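Long-range contact in DUF6836 domain-containing protein (Clostridium leptum, PDB 4PW1), which is of unknown function but adopts a fold in which a nine-stranded antiparallel beta sheet is surrounded by alpha-helices: residues F49-W62 and V98-Y112. Residues are numbered along the deposited sequence; the frame is centred on the assembly and turned at random.
Sequences FAANSVRILGGGSW and VNMALDPNGLCYFSY
Helix 44-58 lies across one face of the antiparallel sheet, over the hairpin of strands 95-103 and 106-114, and its C-terminal turn rests on Y112 and F110. The axis of helix 49-58 runs 9.0 Å from that of strand 106-112 at a crossing angle of -60°, and no hydrogen bond joins the two segments, so they are held by van der Waals and CH-pi contacts in which helix backbone atoms take part. G58 sets the closest backbone approach: its CA sits over the centre of the Y112 ring, 3.5 Å from the centroid and 14° off the normal, a CH-pi contact that the missing side chain permits. The W62 and Y112 side chains approach from opposite directions and meet edge to edge, with W62 CZ3 in the tyrosine plane and Y112 OH 3.2 Å from W62 CH2; Y96 stacks on Y112, and W62 NE1 is bonded to T89 O. The preceding residue in the helix, L57, lays CB over one face of F110, 3.6 Å from F110 CE1. With CG anti to the backbone N (chi1 177°), the F110 ring extends toward the helix. Further toward the hairpin turn, L107 CD2 meets the F49 ring edge in plane, 3.8 Å from F49 CZ, while the selenium of the selenomethionine M100 lies 3.7 Å from A50 CB. S53 OG bonds to F49 O at 2.8 Å from above the carbonyl plane, on the face opposite S53 N. S53 OG is thus satisfied within its own helix and G58 O by R244, so cohesion here is apolar.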
loop_
_atom_site.group_PDB
_atom_site.type_symbol
_atom_site.label_atom_id
_atom_site.label_comp_id
_atom_site.label_asym_id
_atom_site.label_seq_id
_atom_site.Cartn_x
_atom_site.Cartn_y
_atom_site.Cartn_z
ATOM N N PHE B 49 -22.254 -18.155 -5.193
ATOM C CA PHE B 49 -21.550 -17.843 -3.994
ATOM C C PHE B 49 -21.405 -16.311 -3.776
ATOM O O PHE B 49 -21.555 -15.803 -2.648
ATOM C CB PHE B 49 -20.171 -18.513 -4.002
ATOM C CG PHE B 49 -19.327 -18.138 -2.812
ATOM C CD1 PHE B 49 -19.472 -18.788 -1.615
ATOM C CD2 PHE B 49 -18.394 -17.117 -2.908
ATOM C CE1 PHE B 49 -18.718 -18.427 -0.505
ATOM C CE2 PHE B 49 -17.638 -16.746 -1.798
ATOM C CZ PHE B 49 -17.800 -17.394 -0.586
ATOM N N ALA B 50 -21.090 -15.579 -4.833
ATOM C CA ALA B 50 -20.934 -14.126 -4.728
ATOM C C ALA B 50 -22.277 -13.409 -4.369
ATOM O O ALA B 50 -22.297 -12.485 -3.553
ATOM C CB ALA B 50 -20.379 -13.572 -6.026
ATOM N N ALA B 51 -23.364 -13.788 -5.028
ATOM C CA ALA B 51 -24.703 -13.280 -4.673
ATOM C C ALA B 51 -25.031 -13.463 -3.191
ATOM O O ALA B 51 -25.489 -12.525 -2.512
ATOM C CB ALA B 51 -25.777 -13.950 -5.502
ATOM N N ASN B 52 -24.782 -14.662 -2.674
ATOM C CA ASN B 52 -24.988 -14.917 -1.259
ATOM C C ASN B 52 -23.986 -14.140 -0.355
ATOM O O ASN B 52 -24.322 -13.680 0.734
ATOM C CB ASN B 52 -24.907 -16.400 -1.028
ATOM C CG ASN B 52 -26.169 -17.103 -1.503
ATOM O OD1 ASN B 52 -27.195 -16.997 -0.873
ATOM N ND2 ASN B 52 -26.087 -17.789 -2.596
ATOM N N SER B 53 -22.759 -14.005 -0.808
ATOM C CA SER B 53 -21.770 -13.186 -0.065
ATOM C C SER B 53 -22.226 -11.736 0.093
ATOM O O SER B 53 -22.145 -11.157 1.192
ATOM C CB SER B 53 -20.431 -13.230 -0.763
ATOM O OG SER B 53 -19.908 -14.559 -0.758
ATOM N N VAL B 54 -22.745 -11.155 -0.984
ATOM C CA VAL B 54 -23.287 -9.804 -0.945
ATOM C C VAL B 54 -24.386 -9.701 0.116
ATOM O O VAL B 54 -24.336 -8.807 0.988
ATOM C CB VAL B 54 -23.818 -9.349 -2.319
ATOM C CG1 VAL B 54 -24.585 -8.027 -2.220
ATOM C CG2 VAL B 54 -22.678 -9.251 -3.342
ATOM N N ARG B 55 -25.360 -10.615 0.095
ATOM C CA ARG B 55 -26.447 -10.553 1.079
ATOM C C ARG B 55 -26.018 -10.813 2.532
ATOM O O ARG B 55 -26.485 -10.143 3.454
ATOM C CB ARG B 55 -27.589 -11.520 0.708
ATOM C CG ARG B 55 -28.398 -11.112 -0.521
ATOM C CD ARG B 55 -29.620 -12.020 -0.657
ATOM N NE ARG B 55 -29.203 -13.339 -1.117
ATOM C CZ ARG B 55 -29.104 -13.693 -2.394
ATOM N NH1 ARG B 55 -29.338 -12.841 -3.385
ATOM N NH2 ARG B 55 -28.688 -14.898 -2.700
ATOM N N ILE B 56 -25.160 -11.795 2.741
ATOM C CA ILE B 56 -24.846 -12.254 4.101
ATOM C C ILE B 56 -23.649 -11.502 4.704
ATOM O O ILE B 56 -23.687 -11.107 5.868
ATOM C CB ILE B 56 -24.618 -13.764 4.094
ATOM C CG1 ILE B 56 -25.938 -14.478 3.767
ATOM C CG2 ILE B 56 -24.059 -14.219 5.412
ATOM C CD1 ILE B 56 -25.779 -15.950 3.445
ATOM N N LEU B 57 -22.588 -11.301 3.935
ATOM C CA LEU B 57 -21.444 -10.509 4.447
ATOM C C LEU B 57 -21.737 -9.024 4.362
ATOM O O LEU B 57 -21.420 -8.268 5.287
ATOM C CB LEU B 57 -20.130 -10.813 3.702
ATOM C CG LEU B 57 -19.697 -12.277 3.672
ATOM C CD1 LEU B 57 -18.357 -12.456 2.989
ATOM C CD2 LEU B 57 -19.633 -12.851 5.080
ATOM N N GLY B 58 -22.350 -8.591 3.268
ATOM C CA GLY B 58 -22.602 -7.158 3.051
ATOM C C GLY B 58 -23.866 -6.715 3.767
ATOM O O GLY B 58 -23.868 -5.809 4.567
ATOM N N GLY B 59 -24.952 -7.388 3.472
ATOM C CA GLY B 59 -26.187 -7.170 4.171
ATOM C C GLY B 59 -27.290 -6.641 3.287
ATOM O O GLY B 59 -28.356 -6.364 3.801
ATOM N N GLY B 60 -27.123 -6.518 1.970
ATOM C CA GLY B 60 -28.260 -5.945 1.220
ATOM C C GLY B 60 -29.372 -6.958 0.961
ATOM O O GLY B 60 -29.244 -8.130 1.320
ATOM N N SER B 61 -30.453 -6.526 0.340
ATOM C CA SER B 61 -31.582 -7.422 0.097
ATOM C C SER B 61 -31.733 -7.871 -1.354
ATOM O O SER B 61 -32.708 -8.560 -1.680
ATOM C CB SER B 61 -32.863 -6.696 0.482
ATOM O OG SER B 61 -32.929 -5.498 -0.275
ATOM N N TRP B 62 -30.821 -7.493 -2.246
ATOM C CA TRP B 62 -31.030 -7.813 -3.667
ATOM C C TRP B 62 -31.198 -9.320 -3.857
ATOM O O TRP B 62 -30.491 -10.130 -3.236
ATOM C CB TRP B 62 -29.858 -7.366 -4.549
ATOM C CG TRP B 62 -29.499 -5.931 -4.404
ATOM C CD1 TRP B 62 -30.011 -4.874 -5.085
ATOM C CD2 TRP B 62 -28.550 -5.400 -3.470
ATOM N NE1 TRP B 62 -29.392 -3.711 -4.665
ATOM C CE2 TRP B 62 -28.497 -4.016 -3.672
ATOM C CE3 TRP B 62 -27.722 -5.979 -2.490
ATOM C CZ2 TRP B 62 -27.676 -3.180 -2.904
ATOM C CZ3 TRP B 62 -26.889 -5.161 -1.752
ATOM C CH2 TRP B 62 -26.886 -3.767 -1.953
ATOM N N VAL B 98 -18.961 -3.249 -4.590
ATOM C CA VAL B 98 -18.560 -4.544 -4.116
ATOM C C VAL B 98 -17.323 -5.010 -4.884
ATOM O O VAL B 98 -17.307 -4.988 -6.122
ATOM C CB VAL B 98 -19.636 -5.583 -4.343
ATOM C CG1 VAL B 98 -19.178 -6.967 -3.879
ATOM C CG2 VAL B 98 -20.901 -5.176 -3.644
ATOM N N ASN B 99 -16.328 -5.466 -4.139
ATOM C CA ASN B 99 -15.133 -6.079 -4.689
ATOM C C ASN B 99 -14.961 -7.459 -4.076
ATOM O O ASN B 99 -15.157 -7.638 -2.865
ATOM C CB ASN B 99 -13.909 -5.219 -4.402
ATOM C CG ASN B 99 -13.838 -4.037 -5.331
ATOM O OD1 ASN B 99 -13.350 -4.152 -6.450
ATOM N ND2 ASN B 99 -14.463 -2.946 -4.939
HETATM N N MSE B 100 -14.588 -8.434 -4.903
HETATM C CA MSE B 100 -14.321 -9.762 -4.420
HETATM C C MSE B 100 -13.265 -10.421 -5.205
HETATM O O MSE B 100 -13.021 -10.076 -6.342
HETATM C CB MSE B 100 -15.552 -10.712 -4.546
HETATM C CG MSE B 100 -16.726 -10.159 -3.820
HETATM SE SE MSE B 100 -18.295 -11.474 -3.884
HETATM C CE MSE B 100 -17.426 -12.923 -3.371
ATOM N N ALA B 101 -12.626 -11.404 -4.594
ATOM C CA ALA B 101 -11.665 -12.225 -5.320
ATOM C C ALA B 101 -11.602 -13.607 -4.728
ATOM O O ALA B 101 -11.706 -13.777 -3.507
ATOM C CB ALA B 101 -10.294 -11.616 -5.299
ATOM N N LEU B 102 -11.343 -14.562 -5.606
ATOM C CA LEU B 102 -11.067 -15.931 -5.227
ATOM C C LEU B 102 -9.737 -16.371 -5.790
ATOM O O LEU B 102 -9.383 -16.024 -6.923
ATOM C CB LEU B 102 -12.168 -16.866 -5.763
ATOM C CG LEU B 102 -13.517 -16.681 -5.054
ATOM C CD1 LEU B 102 -14.347 -15.637 -5.760
ATOM C CD2 LEU B 102 -14.244 -18.010 -5.046
ATOM N N ASP B 103 -9.027 -17.149 -4.976
ATOM C CA ASP B 103 -7.796 -17.807 -5.360
ATOM C C ASP B 103 -7.975 -19.319 -5.128
ATOM O O ASP B 103 -9.057 -19.758 -4.777
ATOM C CB ASP B 103 -6.617 -17.167 -4.612
ATOM C CG ASP B 103 -6.545 -17.506 -3.107
ATOM O OD1 ASP B 103 -7.329 -18.314 -2.591
ATOM O OD2 ASP B 103 -5.655 -16.933 -2.419
ATOM N N PRO B 104 -6.930 -20.113 -5.317
ATOM C CA PRO B 104 -7.149 -21.573 -5.143
ATOM C C PRO B 104 -7.588 -22.016 -3.753
ATOM O O PRO B 104 -8.104 -23.101 -3.629
ATOM C CB PRO B 104 -5.783 -22.177 -5.487
ATOM C CG PRO B 104 -5.166 -21.169 -6.442
ATOM C CD PRO B 104 -5.615 -19.831 -5.906
ATOM N N ASN B 105 -7.420 -21.186 -2.725
ATOM C CA ASN B 105 -7.917 -21.513 -1.399
ATOM C C ASN B 105 -9.329 -21.009 -1.125
ATOM O O ASN B 105 -9.852 -21.244 -0.048
ATOM C CB ASN B 105 -6.984 -20.992 -0.325
ATOM C CG ASN B 105 -5.723 -21.816 -0.228
ATOM O OD1 ASN B 105 -5.778 -23.015 -0.003
ATOM N ND2 ASN B 105 -4.590 -21.183 -0.425
ATOM N N GLY B 106 -9.956 -20.364 -2.097
ATOM C CA GLY B 106 -11.342 -19.889 -1.922
ATOM C C GLY B 106 -11.435 -18.377 -1.871
ATOM O O GLY B 106 -10.707 -17.671 -2.586
ATOM N N LEU B 107 -12.380 -17.877 -1.073
ATOM C CA LEU B 107 -12.642 -16.451 -0.990
ATOM C C LEU B 107 -11.530 -15.807 -0.199
ATOM O O LEU B 107 -11.372 -16.082 0.973
ATOM C CB LEU B 107 -13.989 -16.158 -0.311
ATOM C CG LEU B 107 -14.376 -14.684 -0.196
ATOM C CD1 LEU B 107 -14.629 -14.085 -1.597
ATOM C CD2 LEU B 107 -15.627 -14.506 0.646
ATOM N N CYS B 108 -10.759 -14.953 -0.854
ATOM C CA CYS B 108 -9.605 -14.301 -0.208
ATOM C C CYS B 108 -9.767 -12.795 -0.082
ATOM O O CYS B 108 -8.944 -12.134 0.525
ATOM C CB CYS B 108 -8.325 -14.642 -0.983
ATOM S SG CYS B 108 -8.292 -14.164 -2.724
ATOM N N TYR B 109 -10.817 -12.246 -0.692
ATOM C CA TYR B 109 -11.099 -10.843 -0.612
ATOM C C TYR B 109 -12.584 -10.573 -0.804
ATOM O O TYR B 109 -13.192 -11.104 -1.703
ATOM C CB TYR B 109 -10.245 -10.029 -1.601
ATOM C CG TYR B 109 -10.428 -8.537 -1.431
ATOM C CD1 TYR B 109 -11.614 -7.910 -1.850
ATOM C CD2 TYR B 109 -9.482 -7.774 -0.790
ATOM C CE1 TYR B 109 -11.804 -6.564 -1.645
ATOM C CE2 TYR B 109 -9.667 -6.413 -0.567
ATOM C CZ TYR B 109 -10.807 -5.829 -1.005
ATOM O OH TYR B 109 -11.001 -4.519 -0.781
ATOM N N PHE B 110 -13.154 -9.775 0.103
ATOM C CA PHE B 110 -14.512 -9.261 -0.000
ATOM C C PHE B 110 -14.567 -7.846 0.571
ATOM O O PHE B 110 -14.043 -7.610 1.630
ATOM C CB PHE B 110 -15.469 -10.135 0.812
ATOM C CG PHE B 110 -16.884 -9.625 0.811
ATOM C CD1 PHE B 110 -17.320 -8.719 1.754
ATOM C CD2 PHE B 110 -17.776 -10.041 -0.156
ATOM C CE1 PHE B 110 -18.626 -8.248 1.738
ATOM C CE2 PHE B 110 -19.055 -9.544 -0.201
ATOM C CZ PHE B 110 -19.488 -8.644 0.746
ATOM N N SER B 111 -15.210 -6.908 -0.110
ATOM C CA SER B 111 -15.531 -5.646 0.515
ATOM C C SER B 111 -16.826 -5.074 -0.069
ATOM O O SER B 111 -17.119 -5.201 -1.300
ATOM C CB SER B 111 -14.362 -4.652 0.349
ATOM O OG SER B 111 -14.319 -4.208 -0.998
ATOM N N TYR B 112 -17.580 -4.425 0.815
ATOM C CA TYR B 112 -18.893 -3.875 0.554
ATOM C C TYR B 112 -18.913 -2.455 1.111
ATOM O O TYR B 112 -19.048 -2.258 2.311
ATOM C CB TYR B 112 -19.891 -4.754 1.289
ATOM C CG TYR B 112 -21.355 -4.437 1.155
ATOM C CD1 TYR B 112 -22.083 -4.877 0.061
ATOM C CD2 TYR B 112 -22.031 -3.800 2.177
ATOM C CE1 TYR B 112 -23.451 -4.638 -0.028
ATOM C CE2 TYR B 112 -23.399 -3.557 2.104
ATOM C CZ TYR B 112 -24.111 -3.999 1.004
ATOM O OH TYR B 112 -25.444 -3.770 0.939
#